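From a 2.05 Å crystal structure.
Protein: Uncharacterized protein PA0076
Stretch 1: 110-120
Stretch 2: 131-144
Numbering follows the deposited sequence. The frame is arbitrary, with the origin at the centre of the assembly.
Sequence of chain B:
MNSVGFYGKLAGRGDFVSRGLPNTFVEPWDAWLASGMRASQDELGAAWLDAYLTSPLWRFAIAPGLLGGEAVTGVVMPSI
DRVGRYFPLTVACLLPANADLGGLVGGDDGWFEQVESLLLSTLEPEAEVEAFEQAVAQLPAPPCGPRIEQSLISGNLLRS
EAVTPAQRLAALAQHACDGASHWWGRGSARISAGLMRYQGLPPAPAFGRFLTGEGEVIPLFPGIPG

Stretch 1, residues 110-120: GWFEQVESLLL
Stretch 2, residues 131-144: AFEQAVAQLPAPPC

Leu118 lies at the apolar centre of this contact. Its CA-to-CB bond points toward the second stretch, and its side chain is m at chi1 and t at chi2. Leu118 CD2 packs on Ala135 CB at 3.6 Å. Ala135, whose CA-to-CB bond also points toward the first stretch, offers only a methyl here. Leu118 CD1 lies 4.2 Å from Val136 CG2 and 4.0 Å from Leu139 CD2. Val136 is t at chi1.

Phe132 flanks this centre, with chi1 t and chi2 -110°. Its CA-to-CB bond points sideways, but the ring comes nearer. Phe132 CE2 is 4.3 Å from Leu118 CB, and Phe132 CD2 is 3.7 Å from Leu118 O.

The backbone register matches this packing. Residues 110-120 are helical, with phi/psi near -60/-43, and the helix continues later in the chain. Residues 131-137 are helical, in a helix that begins earlier in the chain. The two helices run nearly antiparallel, at 167°, and their axes approach to 10.4 Å. The CA atoms of Leu118 and Phe132 are 6.7 Å apart. Within the helices, i to i+4 bonds such as Val115 N to Trp111 O (2.8 Å) and Val136 N to Phe132 O (2.9 Å) hold the turns.

Leu139 carries the apolar contact beyond the second helix. Leu139 N donates to Val136 O at 3.1 Å, and its phi/psi of -82/137 turns the chain into an extended course. Its CA-to-CB bond points toward the first helix, with chi1 t (-151°) and chi2 p. Leu139 CD2 meets Val115 CG2 at 3.9 Å. Gln114, more exposed, borders this contact, with its OE1 4.1 Å from Leu139 CD1.

Residues 140-143 stay extended, with phi from -63 to -75° and psi from 117 to 162°. They pass along Trp111, whose CA is 5.9 Å from that of Pro142. The CA-to-CB bond of Trp111 points toward the second stretch, with chi1 t (-172°) and chi2 77°. Pro142 covers one face of the indole. Pro142 CB sits 4.0 Å from the centroid of the Trp111 five-membered ring, 17° off the ring normal, in a CH-pi contact. Pro142 CD is 3.7 Å from Trp111 CE2. Pro140 CG lies 4.4 Å from Trp111 CD1, and Pro143 CD lies 4.4 Å from Trp111 CB.

The polar edge is one hydrogen bond. Trp111 NE1 donates to Pro140 O at 2.8 Å, with an N-H...O angle of 146°. The acceptor lies near the ring plane, where the indole N-H can reach it. The contact buries 521 Å² in total.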

ATOM      1  N   GLY B 110       0.194 -20.712  -4.555  1.00 40.18           N
ATOM      2  CA  GLY B 110       0.028 -21.904  -5.392  1.00 39.79           C
ATOM      3  C   GLY B 110       0.306 -21.748  -6.868  1.00 38.99           C
ATOM      4  O   GLY B 110       1.052 -22.570  -7.455  1.00 36.97           O
ATOM      5  N   TRP B 111      -0.302 -20.721  -7.491  1.00 38.29           N
ATOM      6  CA  TRP B 111      -0.090 -20.457  -8.929  1.00 38.79           C
ATOM      7  C   TRP B 111       1.420 -20.247  -9.227  1.00 38.66           C
ATOM      8  O   TRP B 111       1.993 -20.797 -10.150  1.00 37.98           O
ATOM      9  CB  TRP B 111      -0.888 -19.210  -9.351  1.00 39.16           C
ATOM     10  CG  TRP B 111      -0.884 -18.982 -10.816  1.00 39.76           C
ATOM     11  CD1 TRP B 111      -1.629 -19.654 -11.775  1.00 40.31           C
ATOM     12  CD2 TRP B 111      -0.049 -18.062 -11.524  1.00 39.15           C
ATOM     13  NE1 TRP B 111      -1.318 -19.169 -13.014  1.00 39.26           N
ATOM     14  CE2 TRP B 111      -0.360 -18.187 -12.889  1.00 38.80           C
ATOM     15  CE3 TRP B 111       0.918 -17.118 -11.125  1.00 39.44           C
ATOM     16  CZ2 TRP B 111       0.281 -17.430 -13.859  1.00 39.83           C
ATOM     17  CZ3 TRP B 111       1.542 -16.348 -12.085  1.00 38.84           C
ATOM     18  CH2 TRP B 111       1.222 -16.507 -13.437  1.00 40.91           C
ATOM     19  N   PHE B 112       2.034 -19.417  -8.408  1.00 38.63           N
ATOM     20  CA  PHE B 112       3.461 -19.098  -8.529  1.00 38.33           C
ATOM     21  C   PHE B 112       4.423 -20.347  -8.372  1.00 38.15           C
ATOM     22  O   PHE B 112       5.431 -20.522  -9.096  1.00 36.41           O
ATOM     23  CB  PHE B 112       3.774 -17.992  -7.521  1.00 38.03           C
ATOM     24  CG  PHE B 112       3.119 -16.653  -7.879  1.00 36.42           C
ATOM     25  CD1 PHE B 112       3.652 -15.862  -8.875  1.00 38.11           C
ATOM     26  CD2 PHE B 112       1.958 -16.222  -7.239  1.00 38.93           C
ATOM     27  CE1 PHE B 112       3.030 -14.631  -9.271  1.00 39.96           C
ATOM     28  CE2 PHE B 112       1.306 -15.003  -7.618  1.00 38.60           C
ATOM     29  CZ  PHE B 112       1.856 -14.210  -8.615  1.00 39.47           C
ATOM     30  N   GLU B 113       4.095 -21.171  -7.400  1.00 38.00           N
ATOM     31  CA  GLU B 113       4.802 -22.438  -7.189  1.00 38.42           C
ATOM     32  C   GLU B 113       4.643 -23.359  -8.408  1.00 37.32           C
ATOM     33  O   GLU B 113       5.636 -23.919  -8.900  1.00 36.74           O
ATOM     34  CB  GLU B 113       4.279 -23.076  -5.918  1.00 38.48           C
ATOM     35  CG  GLU B 113       4.796 -22.349  -4.705  1.00 40.30           C
ATOM     36  CD  GLU B 113       4.165 -22.776  -3.392  1.00 40.51           C
ATOM     37  OE1 GLU B 113       3.251 -23.601  -3.386  1.00 47.93           O
ATOM     38  OE2 GLU B 113       4.569 -22.248  -2.358  1.00 44.67           O
ATOM     39  N   GLN B 114       3.433 -23.433  -8.956  1.00 37.27           N
ATOM     40  CA  GLN B 114       3.215 -24.183 -10.189  1.00 37.81           C
ATOM     41  C   GLN B 114       4.009 -23.592 -11.330  1.00 36.06           C
ATOM     42  O   GLN B 114       4.544 -24.319 -12.129  1.00 35.59           O
ATOM     43  CB  GLN B 114       1.745 -24.201 -10.651  1.00 37.76           C
ATOM     44  CG  GLN B 114       0.758 -24.672  -9.613  1.00 41.41           C
ATOM     45  CD  GLN B 114      -0.728 -24.654 -10.102  1.00 44.81           C
ATOM     46  OE1 GLN B 114      -1.019 -24.918 -11.290  1.00 52.27           O
ATOM     47  NE2 GLN B 114      -1.667 -24.380  -9.159  1.00 51.67           N
ATOM     48  N   VAL B 115       4.044 -22.265 -11.465  1.00 35.26           N
ATOM     49  CA  VAL B 115       4.797 -21.678 -12.537  1.00 34.98           C
ATOM     50  C   VAL B 115       6.277 -21.973 -12.337  1.00 35.19           C
ATOM     51  O   VAL B 115       6.964 -22.286 -13.298  1.00 35.78           O
ATOM     52  CB  VAL B 115       4.599 -20.134 -12.675  1.00 34.17           C
ATOM     53  CG1 VAL B 115       5.622 -19.590 -13.625  1.00 33.45           C
ATOM     54  CG2 VAL B 115       3.199 -19.835 -13.175  1.00 35.16           C
ATOM     55  N   GLU B 116       6.772 -21.810 -11.115  1.00 35.88           N
ATOM     56  CA  GLU B 116       8.208 -22.125 -10.821  1.00 36.68           C
ATOM     57  C   GLU B 116       8.550 -23.571 -11.167  1.00 36.59           C
ATOM     58  O   GLU B 116       9.603 -23.852 -11.737  1.00 36.70           O
ATOM     59  CB  GLU B 116       8.536 -21.895  -9.355  1.00 37.36           C
ATOM     60  CG  GLU B 116       8.559 -20.399  -8.928  1.00 37.50           C
ATOM     61  CD  GLU B 116       8.864 -20.253  -7.452  1.00 41.07           C
ATOM     62  OE1 GLU B 116       8.756 -21.287  -6.744  1.00 46.83           O
ATOM     63  OE2 GLU B 116       9.230 -19.124  -6.971  1.00 44.80           O
ATOM     64  N   SER B 117       7.650 -24.498 -10.858  1.00 36.19           N
ATOM     65  CA  SER B 117       7.931 -25.918 -11.220  1.00 37.79           C
ATOM     66  C   SER B 117       8.040 -26.074 -12.729  1.00 38.02           C
ATOM     67  O   SER B 117       8.869 -26.842 -13.255  1.00 37.94           O
ATOM     68  CB  SER B 117       6.892 -26.833 -10.587  1.00 36.64           C
ATOM     69  OG  SER B 117       6.789 -28.011 -11.316  1.00 45.17           O
ATOM     70  N   LEU B 118       7.269 -25.297 -13.490  1.00 38.19           N
ATOM     71  CA  LEU B 118       7.356 -25.457 -14.943  1.00 36.79           C
ATOM     72  C   LEU B 118       8.671 -24.923 -15.483  1.00 35.61           C
ATOM     73  O   LEU B 118       9.284 -25.529 -16.308  1.00 34.03           O
ATOM     74  CB  LEU B 118       6.189 -24.777 -15.668  1.00 37.31           C
ATOM     75  CG  LEU B 118       4.848 -25.468 -15.530  1.00 40.33           C
ATOM     76  CD1 LEU B 118       3.861 -24.678 -16.345  1.00 43.28           C
ATOM     77  CD2 LEU B 118       4.892 -26.934 -15.965  1.00 41.62           C
ATOM     78  N   LEU B 119       9.059 -23.727 -15.058  1.00 35.82           N
ATOM     79  CA  LEU B 119      10.353 -23.166 -15.445  1.00 35.47           C
ATOM     80  C   LEU B 119      11.515 -24.132 -15.057  1.00 36.26           C
ATOM     81  O   LEU B 119      12.491 -24.274 -15.806  1.00 37.16           O
ATOM     82  CB  LEU B 119      10.562 -21.854 -14.720  1.00 34.81           C
ATOM     83  CG  LEU B 119       9.692 -20.630 -15.132  1.00 35.10           C
ATOM     84  CD1 LEU B 119       9.859 -19.435 -14.163  1.00 36.87           C
ATOM     85  CD2 LEU B 119      10.043 -20.185 -16.478  1.00 36.24           C
ATOM     86  N   LEU B 120      11.432 -24.698 -13.858  1.00 35.47           N
ATOM     87  CA  LEU B 120      12.505 -25.599 -13.354  1.00 37.34           C
ATOM     88  C   LEU B 120      12.602 -26.839 -14.271  1.00 37.41           C
ATOM     89  O   LEU B 120      13.690 -27.226 -14.664  1.00 40.51           O
ATOM     90  CB  LEU B 120      12.274 -25.959 -11.882  1.00 36.33           C
ATOM     91  CG  LEU B 120      12.523 -24.744 -11.003  1.00 38.28           C
ATOM     92  CD1 LEU B 120      11.820 -24.877  -9.679  1.00 41.43           C
ATOM     93  CD2 LEU B 120      13.965 -24.362 -10.781  1.00 41.65           C
ATOM     94  N   ALA B 131       6.289 -30.197 -24.306  1.00 41.15           N
ATOM     95  CA  ALA B 131       5.563 -30.413 -23.032  1.00 40.66           C
ATOM     96  C   ALA B 131       5.483 -29.150 -22.141  1.00 40.24           C
ATOM     97  O   ALA B 131       4.422 -28.809 -21.532  1.00 41.07           O
ATOM     98  CB  ALA B 131       6.226 -31.569 -22.261  1.00 40.93           C
ATOM     99  N   PHE B 132       6.600 -28.442 -22.062  1.00 37.73           N
ATOM    100  CA  PHE B 132       6.614 -27.119 -21.424  1.00 38.00           C
ATOM    101  C   PHE B 132       5.580 -26.165 -22.041  1.00 36.83           C
ATOM    102  O   PHE B 132       4.760 -25.620 -21.312  1.00 34.33           O
ATOM    103  CB  PHE B 132       7.991 -26.505 -21.532  1.00 37.27           C
ATOM    104  CG  PHE B 132       8.064 -25.088 -21.063  1.00 35.47           C
ATOM    105  CD1 PHE B 132       8.255 -24.059 -21.966  1.00 35.20           C
ATOM    106  CD2 PHE B 132       7.955 -24.788 -19.718  1.00 35.56           C
ATOM    107  CE1 PHE B 132       8.359 -22.764 -21.532  1.00 33.29           C
ATOM    108  CE2 PHE B 132       8.026 -23.473 -19.287  1.00 35.70           C
ATOM    109  CZ  PHE B 132       8.193 -22.461 -20.200  1.00 34.39           C
ATOM    110  N   GLU B 133       5.593 -26.025 -23.369  1.00 37.63           N
ATOM    111  CA  GLU B 133       4.675 -25.100 -24.062  1.00 39.80           C
ATOM    112  C   GLU B 133       3.237 -25.472 -23.790  1.00 39.63           C
ATOM    113  O   GLU B 133       2.433 -24.624 -23.452  1.00 40.22           O
ATOM    114  CB  GLU B 133       4.925 -25.105 -25.559  1.00 39.95           C
ATOM    115  CG  GLU B 133       6.297 -24.518 -25.958  1.00 42.93           C
ATOM    116  CD  GLU B 133       6.622 -24.690 -27.463  1.00 45.15           C
ATOM    117  OE1 GLU B 133       6.061 -25.620 -28.130  1.00 50.32           O
ATOM    118  OE2 GLU B 133       7.486 -23.895 -27.944  1.00 54.67           O
ATOM    119  N   GLN B 134       2.946 -26.761 -23.923  1.00 41.01           N
ATOM    120  CA  GLN B 134       1.630 -27.349 -23.606  1.00 41.58           C
ATOM    121  C   GLN B 134       1.221 -27.066 -22.201  1.00 40.93           C
ATOM    122  O   GLN B 134       0.128 -26.608 -21.963  1.00 40.95           O
ATOM    123  CB  GLN B 134       1.635 -28.859 -23.853  1.00 41.78           C
ATOM    124  CG  GLN B 134       1.500 -29.199 -25.347  1.00 45.15           C
ATOM    125  CD  GLN B 134       1.876 -30.653 -25.708  1.00 46.15           C
ATOM    126  OE1 GLN B 134       2.089 -31.501 -24.824  1.00 53.65           O
ATOM    127  NE2 GLN B 134       1.943 -30.947 -27.019  1.00 48.50           N
ATOM    128  N   ALA B 135       2.104 -27.321 -21.249  1.00 41.77           N
ATOM    129  CA  ALA B 135       1.805 -27.020 -19.846  1.00 41.76           C
ATOM    130  C   ALA B 135       1.496 -25.532 -19.604  1.00 41.85           C
ATOM    131  O   ALA B 135       0.538 -25.218 -18.916  1.00 41.80           O
ATOM    132  CB  ALA B 135       2.942 -27.503 -18.923  1.00 41.36           C
ATOM    133  N   VAL B 136       2.327 -24.628 -20.132  1.00 42.05           N
ATOM    134  CA  VAL B 136       2.078 -23.205 -20.003  1.00 42.78           C
ATOM    135  C   VAL B 136       0.696 -22.829 -20.601  1.00 44.25           C
ATOM    136  O   VAL B 136      -0.053 -22.060 -19.996  1.00 42.98           O
ATOM    137  CB  VAL B 136       3.205 -22.345 -20.672  1.00 42.36           C
ATOM    138  CG1 VAL B 136       2.813 -20.870 -20.689  1.00 42.29           C
ATOM    139  CG2 VAL B 136       4.539 -22.539 -19.946  1.00 39.65           C
ATOM    140  N   ALA B 137       0.381 -23.386 -21.773  1.00 44.98           N
ATOM    141  CA  ALA B 137      -0.855 -23.052 -22.484  1.00 46.54           C
ATOM    142  C   ALA B 137      -2.089 -23.576 -21.755  1.00 47.29           C
ATOM    143  O   ALA B 137      -3.151 -23.025 -21.922  1.00 46.89           O
ATOM    144  CB  ALA B 137      -0.819 -23.618 -23.899  1.00 46.78           C
ATOM    145  N   GLN B 138      -1.923 -24.621 -20.940  1.00 48.57           N
ATOM    146  CA  GLN B 138      -3.004 -25.225 -20.180  1.00 49.62           C
ATOM    147  C   GLN B 138      -3.142 -24.585 -18.809  1.00 51.00           C
ATOM    148  O   GLN B 138      -4.017 -24.942 -18.011  1.00 51.13           O
ATOM    149  CB  GLN B 138      -2.747 -26.729 -20.000  1.00 50.41           C
ATOM    150  CG  GLN B 138      -2.846 -27.613 -21.285  1.00 51.29           C
ATOM    151  CD  GLN B 138      -2.860 -29.151 -20.977  1.00 52.23           C
ATOM    152  OE1 GLN B 138      -2.919 -29.552 -19.800  1.00 56.73           O
ATOM    153  NE2 GLN B 138      -2.790 -30.002 -22.037  1.00 52.33           N
ATOM    154  N   LEU B 139      -2.287 -23.617 -18.515  1.00 52.18           N
ATOM    155  CA  LEU B 139      -2.216 -23.076 -17.183  1.00 52.63           C
ATOM    156  C   LEU B 139      -3.328 -22.034 -16.993  1.00 52.79           C
ATOM    157  O   LEU B 139      -3.544 -21.182 -17.881  1.00 51.92           O
ATOM    158  CB  LEU B 139      -0.822 -22.472 -16.994  1.00 52.85           C
ATOM    159  CG  LEU B 139      -0.065 -22.367 -15.674  1.00 53.29           C
ATOM    160  CD1 LEU B 139       0.244 -23.641 -14.963  1.00 53.97           C
ATOM    161  CD2 LEU B 139       1.270 -21.663 -15.995  1.00 53.82           C
ATOM    162  N   PRO B 140      -4.008 -22.064 -15.818  1.00 53.09           N
ATOM    163  CA  PRO B 140      -5.087 -21.114 -15.548  1.00 53.85           C
ATOM    164  C   PRO B 140      -4.517 -19.756 -15.235  1.00 54.87           C
ATOM    165  O   PRO B 140      -3.334 -19.658 -14.914  1.00 53.77           O
ATOM    166  CB  PRO B 140      -5.750 -21.694 -14.289  1.00 53.81           C
ATOM    167  CG  PRO B 140      -4.645 -22.320 -13.558  1.00 53.25           C
ATOM    168  CD  PRO B 140      -3.767 -22.926 -14.648  1.00 52.98           C
ATOM    169  N   ALA B 141      -5.346 -18.713 -15.321  1.00 56.34           N
ATOM    170  CA  ALA B 141      -4.961 -17.412 -14.774  1.00 57.72           C
ATOM    171  C   ALA B 141      -4.798 -17.574 -13.254  1.00 58.27           C
ATOM    172  O   ALA B 141      -5.351 -18.533 -12.662  1.00 57.74           O
ATOM    173  CB  ALA B 141      -6.033 -16.319 -15.090  1.00 57.98           C
ATOM    174  N   PRO B 142      -4.024 -16.666 -12.624  1.00 58.34           N
ATOM    175  CA  PRO B 142      -4.002 -16.623 -11.173  1.00 59.38           C
ATOM    176  C   PRO B 142      -5.336 -16.189 -10.568  1.00 61.92           C
ATOM    177  O   PRO B 142      -6.097 -15.463 -11.202  1.00 61.84           O
ATOM    178  CB  PRO B 142      -2.926 -15.585 -10.852  1.00 58.41           C
ATOM    179  CG  PRO B 142      -2.677 -14.866 -12.076  1.00 57.61           C
ATOM    180  CD  PRO B 142      -3.095 -15.698 -13.225  1.00 58.17           C
ATOM    181  N   PRO B 143      -5.637 -16.672  -9.359  1.00 65.00           N
ATOM    182  CA  PRO B 143      -6.701 -16.069  -8.588  1.00 66.98           C
ATOM    183  C   PRO B 143      -6.248 -14.733  -7.997  1.00 67.92           C
ATOM    184  O   PRO B 143      -5.311 -14.687  -7.186  1.00 69.01           O
ATOM    185  CB  PRO B 143      -7.010 -17.134  -7.507  1.00 67.07           C
ATOM    186  CG  PRO B 143      -6.175 -18.365  -7.873  1.00 66.17           C
ATOM    187  CD  PRO B 143      -5.046 -17.834  -8.667  1.00 65.42           C
ATOM    188  N   CYS B 144      -6.920 -13.656  -8.420  1.00 69.41           N
ATOM    189  CA  CYS B 144      -6.484 -12.252  -8.180  1.00 69.86           C
ATOM    190  C   CYS B 144      -7.623 -11.418  -7.580  1.00 70.59           C
ATOM    191  O   CYS B 144      -8.818 -11.719  -7.808  1.00 71.42           O
ATOM    192  CB  CYS B 144      -6.018 -11.617  -9.510  1.00 70.08           C
ATOM    193  SG  CYS B 144      -6.801 -12.469 -10.964  1.00 73.07           S
TER